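Local coordinates for putative thioesterase (Escherichia coli, PDB 5UGZ), which hydrolyses thioesters as a type II thioesterase, releasing intermediates from the NRPS/PKS assembly line that makes colibactin, at residues Thr71-Phe83 / Ile102-His116. Sequence-based numbering, arbitrary orientation.
Sequences TMVDAVADLYQQF and IMAFELVHYILDHGH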
loop_
_atom_site.group_PDB
_atom_site.type_symbol
_atom_site.label_atom_id
_atom_site.label_comp_id
_atom_site.label_asym_id
_atom_site.label_seq_id
_atom_site.Cartn_x
_atom_site.Cartn_y
_atom_site.Cartn_z
ATOM N N THR A 71 -3.151 -13.380 9.404
ATOM C CA THR A 71 -2.456 -13.715 8.168
ATOM C C THR A 71 -2.912 -12.829 7.012
ATOM O O THR A 71 -4.018 -12.291 7.028
ATOM C CB THR A 71 -2.669 -15.191 7.782
ATOM O OG1 THR A 71 -4.009 -15.583 8.103
ATOM C CG2 THR A 71 -1.691 -16.084 8.530
ATOM N N MET A 72 -2.048 -12.684 6.012
ATOM C CA MET A 72 -2.353 -11.867 4.841
ATOM C C MET A 72 -3.748 -12.158 4.315
ATOM O O MET A 72 -4.472 -11.239 3.920
ATOM C CB MET A 72 -1.315 -12.099 3.743
ATOM C CG MET A 72 -1.612 -11.359 2.433
ATOM S SD MET A 72 -1.392 -9.576 2.582
ATOM C CE MET A 72 0.341 -9.496 3.044
ATOM N N VAL A 73 -4.154 -13.429 4.295
ATOM C CA VAL A 73 -5.472 -13.721 3.754
ATOM C C VAL A 73 -6.556 -13.173 4.662
ATOM O O VAL A 73 -7.583 -12.681 4.181
ATOM C CB VAL A 73 -5.656 -15.225 3.501
ATOM C CG1 VAL A 73 -5.595 -15.997 4.783
ATOM C CG2 VAL A 73 -6.995 -15.439 2.856
ATOM N N ASP A 74 -6.358 -13.252 5.983
ATOM C CA ASP A 74 -7.330 -12.672 6.915
ATOM C C ASP A 74 -7.353 -11.156 6.820
ATOM O O ASP A 74 -8.421 -10.537 6.913
ATOM C CB ASP A 74 -7.019 -13.066 8.353
ATOM C CG ASP A 74 -7.252 -14.523 8.619
ATOM O OD1 ASP A 74 -6.725 -15.036 9.623
ATOM O OD2 ASP A 74 -7.961 -15.159 7.828
ATOM N N ALA A 75 -6.184 -10.542 6.677
ATOM C CA ALA A 75 -6.121 -9.095 6.532
ATOM C C ALA A 75 -6.798 -8.623 5.249
ATOM O O ALA A 75 -7.409 -7.551 5.237
ATOM C CB ALA A 75 -4.668 -8.645 6.578
ATOM N N VAL A 76 -6.719 -9.412 4.175
ATOM C CA VAL A 76 -7.383 -9.054 2.921
ATOM C C VAL A 76 -8.905 -9.164 3.054
ATOM O O VAL A 76 -9.644 -8.294 2.585
ATOM C CB VAL A 76 -6.860 -9.925 1.766
ATOM C CG1 VAL A 76 -7.731 -9.730 0.567
ATOM C CG2 VAL A 76 -5.423 -9.554 1.433
ATOM N N ALA A 77 -9.395 -10.246 3.663
ATOM C CA ALA A 77 -10.826 -10.373 3.939
ATOM C C ALA A 77 -11.333 -9.223 4.803
ATOM O O ALA A 77 -12.448 -8.731 4.606
ATOM C CB ALA A 77 -11.100 -11.716 4.622
ATOM N N ASP A 78 -10.537 -8.812 5.795
ATOM C CA ASP A 78 -10.874 -7.681 6.655
ATOM C C ASP A 78 -11.047 -6.401 5.843
ATOM O O ASP A 78 -12.041 -5.689 5.999
ATOM C CB ASP A 78 -9.778 -7.537 7.718
ATOM C CG ASP A 78 -9.994 -6.375 8.674
ATOM O OD1 ASP A 78 -10.894 -6.457 9.535
ATOM O OD2 ASP A 78 -9.207 -5.406 8.599
ATOM N N LEU A 79 -10.098 -6.100 4.950
ATOM C CA LEU A 79 -10.198 -4.876 4.142
ATOM C C LEU A 79 -11.351 -4.941 3.142
ATOM O O LEU A 79 -12.031 -3.934 2.912
ATOM C CB LEU A 79 -8.890 -4.608 3.412
ATOM C CG LEU A 79 -7.799 -4.057 4.318
ATOM C CD1 LEU A 79 -6.516 -3.911 3.529
ATOM C CD2 LEU A 79 -8.220 -2.744 4.931
ATOM N N TYR A 80 -11.595 -6.114 2.540
ATOM C CA TYR A 80 -12.744 -6.249 1.660
ATOM C C TYR A 80 -14.037 -5.849 2.359
ATOM O O TYR A 80 -14.904 -5.211 1.751
ATOM C CB TYR A 80 -12.859 -7.673 1.133
ATOM C CG TYR A 80 -14.068 -7.808 0.236
ATOM C CD1 TYR A 80 -14.064 -7.269 -1.052
ATOM C CD2 TYR A 80 -15.231 -8.426 0.687
ATOM C CE1 TYR A 80 -15.179 -7.368 -1.872
ATOM C CE2 TYR A 80 -16.343 -8.521 -0.133
ATOM C CZ TYR A 80 -16.302 -7.991 -1.410
ATOM O OH TYR A 80 -17.397 -8.080 -2.229
ATOM N N GLN A 81 -14.200 -6.231 3.633
ATOM C CA GLN A 81 -15.376 -5.795 4.383
ATOM C C GLN A 81 -15.422 -4.271 4.490
ATOM O O GLN A 81 -16.503 -3.667 4.480
ATOM C CB GLN A 81 -15.393 -6.436 5.781
ATOM C CG GLN A 81 -15.663 -7.933 5.807
ATOM C CD GLN A 81 -16.873 -8.327 4.980
ATOM O OE1 GLN A 81 -17.729 -7.492 4.662
ATOM N NE2 GLN A 81 -16.946 -9.601 4.610
ATOM N N GLN A 82 -14.259 -3.631 4.612
ATOM C CA GLN A 82 -14.220 -2.172 4.576
ATOM C C GLN A 82 -14.630 -1.658 3.203
ATOM O O GLN A 82 -15.517 -0.804 3.079
ATOM C CB GLN A 82 -12.819 -1.678 4.936
ATOM C CG GLN A 82 -12.243 -2.293 6.191
ATOM C CD GLN A 82 -13.238 -2.302 7.305
ATOM O OE1 GLN A 82 -13.841 -1.272 7.610
ATOM N NE2 GLN A 82 -13.454 -3.477 7.910
ATOM N N PHE A 83 -13.988 -2.189 2.164
ATOM C CA PHE A 83 -14.265 -1.824 0.782
ATOM C C PHE A 83 -15.762 -1.788 0.494
ATOM O O PHE A 83 -16.258 -0.822 -0.098
ATOM C CB PHE A 83 -13.529 -2.822 -0.122
ATOM C CG PHE A 83 -13.905 -2.759 -1.574
ATOM C CD1 PHE A 83 -13.349 -1.808 -2.410
ATOM C CD2 PHE A 83 -14.781 -3.685 -2.109
ATOM C CE1 PHE A 83 -13.673 -1.772 -3.727
ATOM C CE2 PHE A 83 -15.109 -3.648 -3.435
ATOM C CZ PHE A 83 -14.562 -2.694 -4.239
ATOM N N ILE A 102 1.264 -4.743 -1.387
ATOM C CA ILE A 102 1.012 -6.187 -1.435
ATOM C C ILE A 102 -0.445 -6.475 -1.117
ATOM O O ILE A 102 -1.086 -7.316 -1.752
ATOM C CB ILE A 102 1.938 -6.935 -0.455
ATOM C CG1 ILE A 102 3.401 -6.900 -0.916
ATOM C CG2 ILE A 102 1.477 -8.365 -0.279
ATOM C CD1 ILE A 102 3.675 -7.613 -2.236
ATOM N N MET A 103 -0.984 -5.787 -0.116
ATOM C CA MET A 103 -2.389 -5.943 0.227
ATOM C C MET A 103 -3.290 -5.427 -0.883
ATOM O O MET A 103 -4.313 -6.042 -1.179
ATOM C CB MET A 103 -2.685 -5.242 1.557
ATOM C CG MET A 103 -1.995 -5.911 2.736
ATOM S SD MET A 103 -2.604 -5.494 4.393
ATOM C CE MET A 103 -4.300 -6.027 4.278
ATOM N N ALA A 104 -2.926 -4.310 -1.516
ATOM C CA ALA A 104 -3.682 -3.839 -2.673
ATOM C C ALA A 104 -3.694 -4.879 -3.787
ATOM O O ALA A 104 -4.734 -5.112 -4.418
ATOM C CB ALA A 104 -3.113 -2.519 -3.179
ATOM N N PHE A 105 -2.550 -5.512 -4.047
ATOM C CA PHE A 105 -2.490 -6.536 -5.081
ATOM C C PHE A 105 -3.401 -7.708 -4.752
ATOM O O PHE A 105 -4.163 -8.175 -5.603
ATOM C CB PHE A 105 -1.058 -7.030 -5.258
ATOM C CG PHE A 105 -0.945 -8.184 -6.217
ATOM C CD1 PHE A 105 -0.944 -7.970 -7.585
ATOM C CD2 PHE A 105 -0.850 -9.485 -5.745
ATOM C CE1 PHE A 105 -0.848 -9.045 -8.470
ATOM C CE2 PHE A 105 -0.754 -10.552 -6.605
ATOM C CZ PHE A 105 -0.751 -10.336 -7.977
ATOM N N GLU A 106 -3.303 -8.220 -3.528
ATOM C CA GLU A 106 -4.093 -9.377 -3.120
ATOM C C GLU A 106 -5.576 -9.031 -3.026
ATOM O O GLU A 106 -6.436 -9.858 -3.344
ATOM C CB GLU A 106 -3.555 -9.902 -1.783
ATOM C CG GLU A 106 -2.148 -10.530 -1.868
ATOM C CD GLU A 106 -2.129 -11.819 -2.695
ATOM O OE1 GLU A 106 -3.159 -12.498 -2.717
ATOM O OE2 GLU A 106 -1.106 -12.157 -3.326
ATOM N N LEU A 107 -5.882 -7.805 -2.596
ATOM C CA LEU A 107 -7.256 -7.331 -2.460
ATOM C C LEU A 107 -7.967 -7.188 -3.805
ATOM O O LEU A 107 -9.162 -7.486 -3.905
ATOM C CB LEU A 107 -7.261 -5.988 -1.729
ATOM C CG LEU A 107 -8.626 -5.318 -1.610
ATOM C CD1 LEU A 107 -9.605 -6.242 -0.884
ATOM C CD2 LEU A 107 -8.489 -3.983 -0.902
ATOM N N VAL A 108 -7.278 -6.690 -4.840
ATOM C CA VAL A 108 -7.938 -6.544 -6.136
ATOM C C VAL A 108 -8.345 -7.909 -6.670
ATOM O O VAL A 108 -9.473 -8.096 -7.139
ATOM C CB VAL A 108 -7.061 -5.766 -7.150
ATOM C CG1 VAL A 108 -5.759 -6.481 -7.475
ATOM C CG2 VAL A 108 -7.847 -5.521 -8.442
ATOM N N HIS A 109 -7.450 -8.887 -6.599
ATOM C CA HIS A 109 -7.826 -10.219 -7.060
ATOM C C HIS A 109 -8.944 -10.812 -6.214
ATOM O O HIS A 109 -9.791 -11.533 -6.741
ATOM C CB HIS A 109 -6.599 -11.126 -7.080
ATOM C CG HIS A 109 -5.659 -10.834 -8.213
ATOM N ND1 HIS A 109 -5.872 -11.296 -9.493
ATOM C CD2 HIS A 109 -4.504 -10.126 -8.259
ATOM C CE1 HIS A 109 -4.888 -10.890 -10.278
ATOM N NE2 HIS A 109 -4.043 -10.182 -9.551
ATOM N N TYR A 110 -8.985 -10.494 -4.912
ATOM C CA TYR A 110 -10.059 -10.966 -4.040
ATOM C C TYR A 110 -11.379 -10.289 -4.390
ATOM O O TYR A 110 -12.443 -10.912 -4.324
ATOM C CB TYR A 110 -9.657 -10.702 -2.580
ATOM C CG TYR A 110 -10.586 -11.172 -1.465
ATOM C CD1 TYR A 110 -10.413 -12.420 -0.855
ATOM C CD2 TYR A 110 -11.589 -10.342 -0.978
ATOM C CE1 TYR A 110 -11.230 -12.837 0.188
ATOM C CE2 TYR A 110 -12.410 -10.754 0.057
ATOM C CZ TYR A 110 -12.228 -12.008 0.625
ATOM O OH TYR A 110 -13.048 -12.409 1.649
ATOM N N ILE A 111 -11.330 -9.007 -4.751
ATOM C CA ILE A 111 -12.509 -8.313 -5.260
ATOM C C ILE A 111 -12.992 -8.986 -6.538
ATOM O O ILE A 111 -14.176 -9.313 -6.685
ATOM C CB ILE A 111 -12.182 -6.819 -5.483
ATOM C CG1 ILE A 111 -12.035 -6.086 -4.140
ATOM C CG2 ILE A 111 -13.200 -6.133 -6.408
ATOM C CD1 ILE A 111 -11.302 -4.752 -4.223
ATOM N N LEU A 112 -12.067 -9.229 -7.473
ATOM C CA LEU A 112 -12.415 -9.897 -8.726
ATOM C C LEU A 112 -12.980 -11.300 -8.483
ATOM O O LEU A 112 -13.966 -11.688 -9.120
ATOM C CB LEU A 112 -11.190 -9.945 -9.646
ATOM C CG LEU A 112 -10.849 -8.645 -10.395
ATOM C CD1 LEU A 112 -9.490 -8.757 -11.031
ATOM C CD2 LEU A 112 -11.877 -8.353 -11.449
ATOM N N ASP A 113 -12.382 -12.071 -7.561
ATOM C CA ASP A 113 -12.954 -13.368 -7.169
ATOM C C ASP A 113 -14.391 -13.259 -6.672
ATOM O O ASP A 113 -15.120 -14.259 -6.687
ATOM C CB ASP A 113 -12.142 -14.035 -6.055
ATOM C CG ASP A 113 -10.761 -14.423 -6.484
ATOM O OD1 ASP A 113 -10.504 -14.491 -7.706
ATOM O OD2 ASP A 113 -9.929 -14.669 -5.588
ATOM N N HIS A 114 -14.800 -12.088 -6.184
ATOM C CA HIS A 114 -16.169 -11.873 -5.746
ATOM C C HIS A 114 -17.108 -11.459 -6.874
ATOM O O HIS A 114 -18.322 -11.426 -6.672
ATOM C CB HIS A 114 -16.197 -10.830 -4.625
ATOM C CG HIS A 114 -15.904 -11.401 -3.271
ATOM N ND1 HIS A 114 -14.638 -11.767 -2.877
ATOM C CD2 HIS A 114 -16.719 -11.696 -2.233
ATOM C CE1 HIS A 114 -14.684 -12.239 -1.646
ATOM N NE2 HIS A 114 -15.935 -12.211 -1.234
ATOM N N GLY A 115 -16.593 -11.168 -8.054
ATOM C CA GLY A 115 -17.438 -10.787 -9.153
ATOM C C GLY A 115 -17.630 -9.308 -9.358
ATOM O O GLY A 115 -18.590 -8.924 -10.035
ATOM N N HIS A 116 -16.768 -8.467 -8.799
ATOM C CA HIS A 116 -16.793 -7.043 -9.090
ATOM C C HIS A 116 -16.024 -6.775 -10.376
ATOM O O HIS A 116 -15.255 -7.610 -10.846
ATOM C CB HIS A 116 -16.190 -6.244 -7.934
ATOM C CG HIS A 116 -16.931 -6.396 -6.645
ATOM N ND1 HIS A 116 -18.050 -5.655 -6.340
ATOM C CD2 HIS A 116 -16.713 -7.201 -5.580
ATOM C CE1 HIS A 116 -18.490 -5.997 -5.142
ATOM N NE2 HIS A 116 -17.696 -6.934 -4.659
HETATM O O HOH W 1 -14.240 -10.556 3.280
#
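Tyr80 pushes its ring in among three aromatic side chains, Tyr110, His114 and His116, and meets each in a different way. At the far end its OH lies in the plane of the His116 ring and shares a 2.7 Å hydrogen bond with NE2, either group being able to donate. The His114 ring stacks on one face, centroids 4.3 Å apart. Tyr110 instead turns its edge toward the Tyr80 face, the planes at 68°, and its CE2 comes within 3.3 Å of Tyr80 CB. With CG anti to the backbone N (chi1 179°), Tyr80 is directed off its own helix into this cluster. A leucine in its place would probably leave His116 NE2 without its hydroxyl mate and His114 without the ring it stacks on. His114 is steadied by its ND1, which donates in the ring plane to Tyr110 O at 2.8 Å. A water links Tyr110 OH to Ala77 O.

These are two neighbouring helices on one side of the parallel sheet of an alpha/beta-hydrolase fold, crossing at -66° with axes 9.5 Å apart. Helix 99-113 follows strand 91-97, and the GxSxG sequence at their junction is consistent with the nucleophile elbow of such enzymes; beyond the helix, Gly115 closes a Schellman motif that brings His116 round to Tyr80.

Toward the sheet, Ile111 sets CD1 over the centre of the Phe83 ring, 3.8 Å from its centroid, while Phe83 turns an edge to the face of His116. Midway, Val76 makes an off-centre CH-pi contact through CG1 with the Tyr110 ring and rests CG2 on Glu106 CB; the Glu106 carboxylate goes to Tyr185 and Lys190. At the other end Met103 is a knob among Met72, Ala75, Val76 and Leu79, and Met72 bends so that its CE reaches Ile102 CG2.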